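Long-range contacts in excinuclease ABC, subunit A. (Deinococcus radiodurans, PDB 2VF7), which binds DNA and hydrolyses ATP as a zinc-containing ABC protein of the UvrA family, and probably helps to recognise damaged DNA for excision repair: residues Q225-V230 and M252-S257; Q611-F616 and Y627-F632; T175-A180 and D203-W208. The protein carries 1 engineered substitution. All coordinates share one frame; numbering follows the deposited sequence.

Overall arrangement
Contact 3 comes first along the chain, contact 1 next and contact 2 last, each closing before the following one opens. Contacts 3 and 1 both lie within the UvrA DNA-binding domain, their centres about 18 Å apart, and both pack on helix 187-199: the loops 175-180 and 203-208 flank it in sequence, and the two-stranded sheet of contact 1 rests on it. Contact 2 belongs to the ABC transporter part of the chain, joining helix 609-617 to a 3-10 turn; its centre is about 46 Å from that of contact 1 and 42 Å from that of contact 3. All three lie away from the nucleotide and zinc sites; two shape the DNA-binding domain, one the ATPase part.

Contact 1 of 3, residues Q225-V230 and M252-S257; sequences QPVVPV and MGTFSS
M252 bends its side chain back over the neighbouring strand and lays its methyl group against the backbone where V228 joins P229. Two successive turns (chi2 -66°, chi3 -47°) put SD and then CE there, with CE 3.4 Å from V228 C. An unbranched, flexible methionine suits this path. Its side chain crosses that of V227 at about a right angle, CE of M252 lying 3.8 Å from CG1 of V227, and it passes the P229 ring more obliquely. The other branch of V227 looks the opposite way along the strand pair, to T254, with CG2 of V227 3.9 Å from OG1 of T254.

M252, V227, P229 and T254 share one face of a two-stranded antiparallel sheet, strands 227-230 and 251-254, with helix 236-245 in the connection between them, in the UvrA DNA-binding domain. V228 and G253 form its hydrogen-bonded pair: V228 N donates to G253 O at 2.9 Å and G253 N to V228 O at 2.8 Å. P229 pairs with M252 at a non-hydrogen-bonded position, where a proline forfeits no cross-strand N-H. V228 turns to the other face and packs on I196 and T199 of helix 187-199.

Just beyond the T254 end of the strand pair, P226 and F255 lie side by side and point the same way, CD of P226 3.7 Å from CB of F255. Their backbones are joined as well, by F255 N to P226 O at 3.0 Å. The F255 ring leads away to stack with W218. Q225 extends its chain beyond CG, and its amide NE2 reaches F255 O at 3.3 Å; the bond is fairly straight (161°) and lies in the carbonyl plane and close to the amide plane.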
loop_
_atom_site.group_PDB
_atom_site.type_symbol
_atom_site.label_atom_id
_atom_site.label_comp_id
_atom_site.label_asym_id
_atom_site.label_seq_id
_atom_site.Cartn_x
_atom_site.Cartn_y
_atom_site.Cartn_z
ATOM N N GLN A 225 0.403 22.650 29.171
ATOM C CA GLN A 225 1.517 21.768 28.865
ATOM C C GLN A 225 2.834 22.534 28.819
ATOM O O GLN A 225 3.461 22.579 27.757
ATOM C CB GLN A 225 1.316 21.114 27.496
ATOM C CG GLN A 225 0.005 20.415 27.311
ATOM C CD GLN A 225 0.076 19.414 26.196
ATOM O OE1 GLN A 225 -0.421 19.668 25.093
ATOM N NE2 GLN A 225 0.705 18.264 26.465
ATOM N N PRO A 226 3.276 23.106 29.966
ATOM C CA PRO A 226 4.528 23.865 29.995
ATOM C C PRO A 226 5.750 23.008 29.644
ATOM O O PRO A 226 5.753 21.792 29.881
ATOM C CB PRO A 226 4.596 24.365 31.444
ATOM C CG PRO A 226 3.829 23.394 32.200
ATOM C CD PRO A 226 2.667 23.066 31.308
ATOM N N VAL A 227 6.753 23.661 29.058
ATOM C CA VAL A 227 8.000 23.047 28.594
ATOM C C VAL A 227 9.134 23.569 29.462
ATOM O O VAL A 227 9.430 24.763 29.426
ATOM C CB VAL A 227 8.296 23.409 27.120
ATOM C CG1 VAL A 227 9.681 22.924 26.705
ATOM C CG2 VAL A 227 7.259 22.800 26.204
ATOM N N VAL A 228 9.772 22.674 30.228
ATOM C CA VAL A 228 10.727 23.060 31.291
ATOM C C VAL A 228 12.002 22.209 31.310
ATOM O O VAL A 228 11.953 21.027 30.959
ATOM C CB VAL A 228 10.060 23.022 32.723
ATOM C CG1 VAL A 228 8.773 23.833 32.742
ATOM C CG2 VAL A 228 9.791 21.593 33.190
ATOM N N PRO A 229 13.138 22.792 31.745
ATOM C CA PRO A 229 14.408 22.064 31.797
ATOM C C PRO A 229 14.357 20.926 32.785
ATOM O O PRO A 229 13.894 21.120 33.912
ATOM C CB PRO A 229 15.383 23.121 32.320
ATOM C CG PRO A 229 14.516 24.120 33.058
ATOM C CD PRO A 229 13.293 24.180 32.230
ATOM N N VAL A 230 14.793 19.732 32.394
ATOM C CA VAL A 230 14.774 18.659 33.394
ATOM C C VAL A 230 16.107 18.049 33.771
ATOM O O VAL A 230 17.002 17.960 32.953
ATOM C CB VAL A 230 13.477 17.713 33.389
ATOM C CG1 VAL A 230 12.636 17.830 32.113
ATOM C CG2 VAL A 230 13.806 16.222 33.732
ATOM N N MET A 252 14.604 19.041 27.712
ATOM C CA MET A 252 13.426 19.870 27.939
ATOM C C MET A 252 12.235 18.955 27.953
ATOM O O MET A 252 11.989 18.259 26.967
ATOM C CB MET A 252 13.234 20.905 26.822
ATOM C CG MET A 252 14.402 21.863 26.609
ATOM S SD MET A 252 14.697 22.982 27.999
ATOM C CE MET A 252 13.047 23.593 28.365
ATOM N N GLY A 253 11.480 18.979 29.057
ATOM C CA GLY A 253 10.338 18.081 29.220
ATOM C C GLY A 253 9.035 18.818 29.013
ATOM O O GLY A 253 8.975 20.022 29.264
ATOM N N THR A 254 7.986 18.091 28.607
ATOM C CA THR A 254 6.652 18.673 28.380
ATOM C C THR A 254 5.622 18.074 29.320
ATOM O O THR A 254 5.410 16.852 29.356
ATOM C CB THR A 254 6.190 18.512 26.894
ATOM O OG1 THR A 254 7.247 18.934 26.014
ATOM C CG2 THR A 254 4.943 19.354 26.600
ATOM N N PHE A 255 4.968 18.923 30.091
ATOM C CA PHE A 255 3.978 18.433 31.050
ATOM C C PHE A 255 2.740 17.884 30.346
ATOM O O PHE A 255 2.324 18.387 29.315
ATOM C CB PHE A 255 3.574 19.535 32.030
ATOM C CG PHE A 255 2.663 19.062 33.122
ATOM C CD1 PHE A 255 3.127 18.187 34.104
ATOM C CD2 PHE A 255 1.331 19.473 33.155
ATOM C CE1 PHE A 255 2.269 17.723 35.116
ATOM C CE2 PHE A 255 0.463 19.018 34.151
ATOM C CZ PHE A 255 0.934 18.144 35.141
ATOM N N SER A 256 2.195 16.806 30.880
ATOM C CA SER A 256 0.883 16.345 30.485
ATOM C C SER A 256 0.129 15.947 31.737
ATOM O O SER A 256 0.617 15.148 32.540
ATOM C CB SER A 256 0.961 15.174 29.525
ATOM O OG SER A 256 0.001 14.218 29.928
ATOM N N SER A 257 -1.056 16.517 31.925
ATOM C CA SER A 257 -1.851 16.218 33.117
ATOM C C SER A 257 -2.288 14.753 33.119
ATOM O O SER A 257 -2.216 14.093 32.091
ATOM C CB SER A 257 -3.056 17.137 33.193
ATOM O OG SER A 257 -3.916 16.900 32.102
#

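Contact 2 of 3, residues Q611-F616 and Y627-F632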
loop_
_atom_site.group_PDB
_atom_site.type_symbol
_atom_site.label_atom_id
_atom_site.label_comp_id
_atom_site.label_asym_id
_atom_site.label_seq_id
_atom_site.Cartn_x
_atom_site.Cartn_y
_atom_site.Cartn_z
ATOM N N GLN A 611 13.241 -28.219 31.767
ATOM C CA GLN A 611 14.169 -29.312 32.062
ATOM C C GLN A 611 15.291 -29.353 31.040
ATOM O O GLN A 611 16.443 -29.670 31.370
ATOM C CB GLN A 611 13.466 -30.668 32.047
ATOM C CG GLN A 611 11.927 -30.654 31.993
ATOM C CD GLN A 611 11.275 -29.905 33.153
ATOM O OE1 GLN A 611 11.724 -29.980 34.320
ATOM N NE2 GLN A 611 10.204 -29.171 32.834
ATOM N N VAL A 612 14.939 -29.032 29.798
ATOM C CA VAL A 612 15.896 -28.904 28.718
ATOM C C VAL A 612 16.976 -27.893 29.113
ATOM O O VAL A 612 18.165 -28.136 28.894
ATOM C CB VAL A 612 15.195 -28.514 27.374
ATOM C CG1 VAL A 612 16.216 -28.211 26.286
ATOM C CG2 VAL A 612 14.249 -29.605 26.915
ATOM N N ARG A 613 16.586 -26.776 29.719
ATOM C CA ARG A 613 17.561 -25.723 30.021
ATOM C C ARG A 613 18.439 -26.122 31.200
ATOM O O ARG A 613 19.618 -25.782 31.270
ATOM C CB ARG A 613 16.857 -24.413 30.323
ATOM C CG ARG A 613 15.987 -23.920 29.200
ATOM C CD ARG A 613 15.507 -22.523 29.491
ATOM N NE ARG A 613 14.403 -22.506 30.444
ATOM C CZ ARG A 613 14.491 -22.057 31.695
ATOM N NH1 ARG A 613 15.628 -21.576 32.162
ATOM N NH2 ARG A 613 13.429 -22.073 32.468
ATOM N N LYS A 614 17.819 -26.833 32.134
ATOM C CA LYS A 614 18.478 -27.573 33.223
ATOM C C LYS A 614 19.614 -28.502 32.739
ATOM O O LYS A 614 20.680 -28.540 33.337
ATOM C CB LYS A 614 17.391 -28.360 33.956
ATOM C CG LYS A 614 17.810 -29.063 35.193
ATOM C CD LYS A 614 16.756 -30.082 35.614
ATOM C CE LYS A 614 16.962 -31.460 34.949
ATOM N NZ LYS A 614 16.297 -31.564 33.614
ATOM N N LEU A 615 19.384 -29.234 31.649
ATOM C CA LEU A 615 20.361 -30.193 31.106
ATOM C C LEU A 615 21.520 -29.504 30.426
ATOM O O LEU A 615 22.609 -30.067 30.316
ATOM C CB LEU A 615 19.704 -31.131 30.077
ATOM C CG LEU A 615 18.615 -32.141 30.464
ATOM C CD1 LEU A 615 18.025 -32.840 29.246
ATOM C CD2 LEU A 615 19.132 -33.166 31.499
ATOM N N PHE A 616 21.267 -28.308 29.900
ATOM C CA PHE A 616 22.317 -27.481 29.288
ATOM C C PHE A 616 23.182 -26.802 30.350
ATOM O O PHE A 616 24.394 -26.731 30.206
ATOM C CB PHE A 616 21.704 -26.457 28.319
ATOM C CG PHE A 616 21.507 -26.992 26.909
ATOM C CD1 PHE A 616 20.357 -27.683 26.568
ATOM C CD2 PHE A 616 22.488 -26.806 25.939
ATOM C CE1 PHE A 616 20.190 -28.210 25.289
ATOM C CE2 PHE A 616 22.333 -27.315 24.667
ATOM C CZ PHE A 616 21.178 -28.012 24.326
ATOM N N TYR A 627 27.142 -19.826 33.941
ATOM C CA TYR A 627 25.800 -19.924 33.308
ATOM C C TYR A 627 24.870 -20.747 34.188
ATOM O O TYR A 627 25.276 -21.790 34.744
ATOM C CB TYR A 627 25.810 -20.633 31.940
ATOM C CG TYR A 627 26.543 -19.996 30.771
ATOM C CD1 TYR A 627 27.033 -18.698 30.821
ATOM C CD2 TYR A 627 26.710 -20.716 29.584
ATOM C CE1 TYR A 627 27.700 -18.143 29.722
ATOM C CE2 TYR A 627 27.370 -20.178 28.491
ATOM C CZ TYR A 627 27.853 -18.892 28.555
ATOM O OH TYR A 627 28.504 -18.357 27.457
ATOM N N ASN A 628 23.642 -20.275 34.332
ATOM C CA ASN A 628 22.589 -21.099 34.872
ATOM C C ASN A 628 21.601 -21.389 33.744
ATOM O O ASN A 628 21.836 -20.979 32.600
ATOM C CB ASN A 628 21.927 -20.432 36.079
ATOM C CG ASN A 628 21.244 -19.132 35.735
ATOM O OD1 ASN A 628 21.898 -18.131 35.424
ATOM N ND2 ASN A 628 19.905 -19.135 35.806
ATOM N N ALA A 629 20.523 -22.107 34.067
ATOM C CA ALA A 629 19.525 -22.531 33.093
ATOM C C ALA A 629 18.889 -21.320 32.428
ATOM O O ALA A 629 18.386 -21.417 31.307
ATOM C CB ALA A 629 18.465 -23.396 33.766
ATOM N N GLY A 630 18.901 -20.195 33.137
ATOM C CA GLY A 630 18.429 -18.908 32.625
ATOM C C GLY A 630 19.112 -18.426 31.352
ATOM O O GLY A 630 18.466 -17.849 30.495
ATOM N N ARG A 631 20.405 -18.667 31.211
ATOM C CA ARG A 631 21.120 -18.413 29.962
ATOM C C ARG A 631 20.410 -19.021 28.729
ATOM O O ARG A 631 20.608 -18.575 27.616
ATOM C CB ARG A 631 22.543 -18.977 30.082
ATOM C CG ARG A 631 23.481 -18.720 28.913
ATOM C CD ARG A 631 23.973 -17.275 28.935
ATOM N NE ARG A 631 24.593 -16.887 27.668
ATOM C CZ ARG A 631 25.453 -15.898 27.531
ATOM N NH1 ARG A 631 25.823 -15.170 28.580
ATOM N NH2 ARG A 631 25.964 -15.649 26.338
ATOM N N PHE A 632 19.599 -20.060 28.935
ATOM C CA PHE A 632 19.086 -20.845 27.819
ATOM C C PHE A 632 17.605 -20.567 27.601
ATOM O O PHE A 632 16.946 -21.229 26.802
ATOM C CB PHE A 632 19.419 -22.342 27.990
ATOM C CG PHE A 632 20.901 -22.623 28.149
ATOM C CD1 PHE A 632 21.727 -22.756 27.036
ATOM C CD2 PHE A 632 21.471 -22.735 29.410
ATOM C CE1 PHE A 632 23.112 -22.988 27.177
ATOM C CE2 PHE A 632 22.863 -22.966 29.566
ATOM C CZ PHE A 632 23.678 -23.109 28.445
#
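R613, on helix 609-617, meets A629, the first residue of the 3-10 segment 629-632, with their CA atoms 4.8 Å apart. The small A629 permits this approach, its CB resting 3.6 Å from R613 O. The arginine and F632 run alongside each other, pointing opposite ways, CD of R613 coming within 3.3 Å of F632 O. A bend at chi3 (-78°) sets NE, and NH1 beyond it donates to A629 O at 2.9 Å. That oxygen lies in the guanidinium plane, yet the donor stands above the carbonyl plane; F632 N reaches the same oxygen from the opposite face. An alanine at R613 would probably leave A629 O with F632 N alone of these two donors, and open a gap beside F632 O where CG and CD lay. F616 makes the apolar half: its CB sits over the centre of the F632 ring, 3.6 Å from the centroid, a CH-pi contact, while R631 CB covers the other face toward the rim. I686 and V689 pack on F616. Here a helix packs against a 3-10 turn, in sequence between the second P-loop and the second four-cysteine zinc site, consistent with a UvrA-type insertion in the ABC fold.

Contact 3 of 3, residues T175-A180 and D203-W208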
loop_
_atom_site.group_PDB
_atom_site.type_symbol
_atom_site.label_atom_id
_atom_site.label_comp_id
_atom_site.label_asym_id
_atom_site.label_seq_id
_atom_site.Cartn_x
_atom_site.Cartn_y
_atom_site.Cartn_z
ATOM N N THR A 175 3.125 9.161 47.938
ATOM C CA THR A 175 3.859 10.339 47.540
ATOM C C THR A 175 3.865 10.373 46.000
ATOM O O THR A 175 3.704 9.331 45.355
ATOM C CB THR A 175 5.290 10.195 48.123
ATOM O OG1 THR A 175 5.570 11.236 49.072
ATOM C CG2 THR A 175 6.357 10.138 47.057
ATOM N N ILE A 176 4.030 11.555 45.392
ATOM C CA ILE A 176 4.149 11.625 43.927
ATOM C C ILE A 176 5.328 10.737 43.417
ATOM O O ILE A 176 5.164 9.986 42.456
ATOM C CB ILE A 176 4.150 13.097 43.375
ATOM C CG1 ILE A 176 2.805 13.793 43.614
ATOM C CG2 ILE A 176 4.443 13.123 41.883
ATOM C CD1 ILE A 176 2.828 15.361 43.343
ATOM N N ARG A 177 6.485 10.783 44.080
ATOM C CA ARG A 177 7.616 9.855 43.779
ATOM C C ARG A 177 7.264 8.348 43.994
ATOM O O ARG A 177 7.878 7.455 43.375
ATOM C CB ARG A 177 8.866 10.249 44.602
ATOM C CG ARG A 177 10.184 9.645 44.098
ATOM C CD ARG A 177 11.426 10.042 44.921
ATOM N NE ARG A 177 11.568 11.485 45.147
ATOM C CZ ARG A 177 12.263 12.312 44.379
ATOM N NH1 ARG A 177 12.907 11.863 43.303
ATOM N NH2 ARG A 177 12.315 13.599 44.674
ATOM N N GLU A 178 6.279 8.068 44.859
ATOM C CA GLU A 178 5.794 6.709 45.096
ATOM C C GLU A 178 4.705 6.332 44.082
ATOM O O GLU A 178 3.942 5.408 44.289
ATOM C CB GLU A 178 5.268 6.574 46.533
ATOM C CG GLU A 178 6.360 6.466 47.611
ATOM C CD GLU A 178 5.857 6.727 49.033
ATOM O OE1 GLU A 178 6.701 6.755 49.965
ATOM O OE2 GLU A 178 4.629 6.906 49.244
ATOM N N ARG A 179 4.660 7.058 42.965
ATOM C CA ARG A 179 3.646 6.857 41.904
ATOM C C ARG A 179 2.198 6.986 42.381
ATOM O O ARG A 179 1.323 6.221 41.963
ATOM C CB ARG A 179 3.886 5.538 41.183
ATOM C CG ARG A 179 5.291 5.446 40.624
ATOM C CD ARG A 179 5.400 4.453 39.503
ATOM N NE ARG A 179 6.686 4.564 38.832
ATOM C CZ ARG A 179 6.892 5.059 37.607
ATOM N NH1 ARG A 179 5.889 5.504 36.853
ATOM N NH2 ARG A 179 8.128 5.097 37.131
ATOM N N ALA A 180 1.955 7.967 43.250
ATOM C CA ALA A 180 0.605 8.255 43.750
ATOM C C ALA A 180 -0.382 8.490 42.624
ATOM O O ALA A 180 -1.531 8.035 42.706
ATOM C CB ALA A 180 0.595 9.427 44.706
ATOM N N ASP A 203 6.109 19.625 45.540
ATOM C CA ASP A 203 6.640 18.635 46.469
ATOM C C ASP A 203 6.195 17.194 46.130
ATOM O O ASP A 203 5.033 16.787 46.239
ATOM C CB ASP A 203 6.247 19.008 47.911
ATOM C CG ASP A 203 7.087 18.302 48.973
ATOM O OD1 ASP A 203 7.858 17.363 48.666
ATOM O OD2 ASP A 203 6.966 18.711 50.148
ATOM N N VAL A 204 7.194 16.431 45.742
ATOM C CA VAL A 204 7.044 15.130 45.169
ATOM C C VAL A 204 7.222 14.025 46.263
ATOM O O VAL A 204 6.882 12.860 46.052
ATOM C CB VAL A 204 8.046 15.109 43.970
ATOM C CG1 VAL A 204 8.938 13.865 43.915
ATOM C CG2 VAL A 204 7.323 15.458 42.653
ATOM N N ASP A 205 7.698 14.436 47.442
ATOM C CA ASP A 205 8.022 13.526 48.552
ATOM C C ASP A 205 7.135 13.770 49.787
ATOM O O ASP A 205 7.565 13.570 50.919
ATOM C CB ASP A 205 9.506 13.643 48.932
ATOM C CG ASP A 205 10.426 13.407 47.756
ATOM O OD1 ASP A 205 10.497 12.258 47.281
ATOM O OD2 ASP A 205 11.078 14.375 47.303
ATOM N N VAL A 206 5.889 14.167 49.536
ATOM C CA VAL A 206 4.877 14.451 50.572
ATOM C C VAL A 206 3.582 13.744 50.171
ATOM O O VAL A 206 3.247 13.723 48.993
ATOM C CB VAL A 206 4.691 15.983 50.672
ATOM C CG1 VAL A 206 3.232 16.414 50.490
ATOM C CG2 VAL A 206 5.318 16.521 51.958
ATOM N N PRO A 207 2.843 13.150 51.129
ATOM C CA PRO A 207 1.673 12.387 50.658
ATOM C C PRO A 207 0.656 13.245 49.875
ATOM O O PRO A 207 0.468 14.442 50.172
ATOM C CB PRO A 207 1.059 11.848 51.958
ATOM C CG PRO A 207 2.171 11.944 52.967
ATOM C CD PRO A 207 2.959 13.119 52.607
ATOM N N TRP A 208 0.018 12.629 48.884
ATOM C CA TRP A 208 -0.853 13.344 47.958
ATOM C C TRP A 208 -1.857 14.273 48.705
ATOM O O TRP A 208 -1.816 15.501 48.559
ATOM C CB TRP A 208 -1.532 12.336 47.017
ATOM C CG TRP A 208 -2.454 12.948 46.000
ATOM C CD1 TRP A 208 -3.809 12.992 46.066
ATOM C CD2 TRP A 208 -2.091 13.609 44.769
ATOM N NE1 TRP A 208 -4.320 13.632 44.967
ATOM C CE2 TRP A 208 -3.291 14.027 44.154
ATOM C CE3 TRP A 208 -0.874 13.904 44.141
ATOM C CZ2 TRP A 208 -3.317 14.704 42.923
ATOM C CZ3 TRP A 208 -0.901 14.594 42.905
ATOM C CH2 TRP A 208 -2.120 14.991 42.324
HETATM O O HOH W 1 3.785 14.438 46.500
#
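R177 leans across V204 to reach D205. Its CB lies 3.6 Å from V204 O and touches V204 CG1. CG, anti to the backbone N (chi1 -163°), is carried toward D205, at the limit of contact with its OD1; CD comes 3.4 Å from that oxygen. The chain bends at chi3, and the guanidinium grips the carboxylate side-on: NE donates to OD1 of D205, and NH2 to OD2 of D205 at 3.0 Å. Both oxygens use their syn lone pairs, and the two planes are 6° apart. The NE bond is modelled so short that its length is doubtful. Over one guanidinium face sits V204, its CG1 3.5 Å from R177 NH2. R177 N, in the type I turn from I176 to R179, donates across to V204 O at 2.9 Å. I176, branched and apolar, faces inward: CG2 meets V204 CG2, and CG1 approaches the edge of the W208 ring, whose NE1 bonds to E165. A water accepts from I176 N and donates to D203 O and V206 O. Thus apolar packing faces helices 187-199 and 213-221; on the more exposed side solvent would probably weaken the charge attraction, but side-on pairing is likely to keep the groups coplanar.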